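Local coordinates for uncharacterized protein cvnB5 (PDB 3LEQ) that is of unknown function but belongs to the Roadblock/LC7 family, whose members are commonly linked to the regulation of small GTPases or motor proteins, at residues A[20-25]-A[33-38]. Sequence-based numbering, arbitrary orientation.
Sequences DHAVVL and SKSTGF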
# COMPACT_ATOMS: atom_id res chain seq x y z
N ASP A 20 3.29 1.70 -7.89
CA ASP A 20 3.03 3.11 -8.17
C ASP A 20 2.83 3.99 -6.91
O ASP A 20 3.36 5.11 -6.84
CB ASP A 20 1.83 3.23 -9.11
CG ASP A 20 2.17 2.88 -10.57
OD1 ASP A 20 3.37 2.79 -10.95
OD2 ASP A 20 1.21 2.73 -11.35
N HIS A 21 2.07 3.49 -5.93
CA HIS A 21 1.80 4.24 -4.69
C HIS A 21 1.67 3.26 -3.54
O HIS A 21 1.37 2.09 -3.76
CB HIS A 21 0.50 5.06 -4.78
CG HIS A 21 0.38 5.90 -6.01
ND1 HIS A 21 1.18 6.99 -6.25
CD2 HIS A 21 -0.46 5.81 -7.07
CE1 HIS A 21 0.86 7.53 -7.41
NE2 HIS A 21 -0.13 6.83 -7.93
N ALA A 22 1.89 3.76 -2.33
CA ALA A 22 1.75 2.98 -1.11
C ALA A 22 1.27 3.84 0.06
O ALA A 22 1.66 5.01 0.19
CB ALA A 22 3.09 2.31 -0.76
N VAL A 23 0.42 3.26 0.90
CA VAL A 23 -0.01 3.90 2.14
C VAL A 23 -0.03 2.89 3.26
O VAL A 23 -0.12 1.67 3.02
CB VAL A 23 -1.44 4.53 2.03
CG1 VAL A 23 -1.49 5.61 0.99
CG2 VAL A 23 -2.51 3.47 1.72
N VAL A 24 0.03 3.39 4.49
CA VAL A 24 -0.25 2.57 5.67
C VAL A 24 -1.46 3.19 6.39
O VAL A 24 -1.49 4.39 6.68
CB VAL A 24 0.95 2.48 6.60
CG1 VAL A 24 0.56 1.78 7.90
CG2 VAL A 24 2.12 1.75 5.92
N LEU A 25 -2.48 2.36 6.62
CA LEU A 25 -3.73 2.81 7.22
C LEU A 25 -3.86 2.20 8.61
O LEU A 25 -3.52 1.04 8.81
CB LEU A 25 -4.92 2.38 6.35
CG LEU A 25 -4.81 2.70 4.84
CD1 LEU A 25 -5.99 2.09 4.10
CD2 LEU A 25 -4.74 4.24 4.58
N SER A 33 0.62 7.01 7.05
CA SER A 33 1.83 7.26 6.28
C SER A 33 1.51 7.04 4.83
O SER A 33 0.64 6.22 4.50
CB SER A 33 2.91 6.27 6.72
OG SER A 33 4.14 6.54 6.10
N LYS A 34 2.20 7.77 3.95
CA LYS A 34 2.06 7.57 2.50
C LYS A 34 3.36 7.85 1.76
O LYS A 34 4.21 8.59 2.26
CB LYS A 34 0.92 8.44 1.93
CG LYS A 34 1.20 9.94 2.01
CD LYS A 34 0.00 10.77 1.63
CE LYS A 34 0.25 12.25 1.94
NZ LYS A 34 1.17 12.88 0.94
N SER A 35 3.53 7.25 0.58
CA SER A 35 4.65 7.62 -0.29
C SER A 35 4.54 9.10 -0.68
O SER A 35 3.45 9.58 -0.99
CB SER A 35 4.75 6.71 -1.52
OG SER A 35 3.47 6.42 -2.07
N THR A 36 5.67 9.82 -0.68
CA THR A 36 5.65 11.29 -0.68
C THR A 36 5.13 11.98 -1.97
O THR A 36 4.71 13.22 -1.93
CB THR A 36 7.01 11.89 -0.23
OG1 THR A 36 8.02 11.67 -1.22
CG2 THR A 36 7.45 11.29 1.10
N GLY A 37 5.14 11.20 -3.10
CA GLY A 37 4.55 11.71 -4.36
C GLY A 37 3.10 11.31 -4.59
O GLY A 37 2.59 11.39 -5.72
N PHE A 38 2.42 10.88 -3.50
CA PHE A 38 1.02 10.44 -3.53
C PHE A 38 0.18 11.52 -2.83
O PHE A 38 0.19 11.60 -1.60
CB PHE A 38 0.92 9.11 -2.77
CG PHE A 38 -0.32 8.28 -3.06
CD1 PHE A 38 -0.75 7.33 -2.13
CD2 PHE A 38 -1.03 8.41 -4.24
CE1 PHE A 38 -1.87 6.52 -2.37
CE2 PHE A 38 -2.15 7.61 -4.48
CZ PHE A 38 -2.58 6.67 -3.54
O HOH W 1 3.55 7.75 -4.63
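Val-24 N donates to Ser-33 O (2.9 Å) and Ser-35 N to Ala-22 O (2.9 Å), joining the two strands of an antiparallel beta hairpin; the return bond from Ser-33 N to Val-24 O is weak. Past Lys-34 the backbone leaves the sheet in a type I turn from Ser-35 to Phe-38, and a side chain takes over the pairing: Ser-35 OG, held between its own backbone N and carbonyl carbon (chi1 41°), accepts the N-H of Ala-22 at 3.1 Å. A water links the same hydroxyl to His-21 ND1, lying in the plane of the imidazole. The turn brings Phe-38 back over His-21 in an offset stack, planes 7° apart and centroids separated by 4.2 Å. His-21 CB sits squarely over the phenyl centre, a CH-pi contact of 3.4 Å, while Val-23 CG1 meets the ring edge at CE1 (3.5 Å). An alanine in place of Phe-38 would probably leave the imidazole without its stacking partner and open a gap beside Val-23. Phe-38 also packs on Ala-43 and Leu-46 of helix 40-55; Val-24, Ser-33 and Ser-35 meet helix 4-15, where Asp-6 binds Ser-33 OG, and strand 90-96 continues the sheet beyond 19-26.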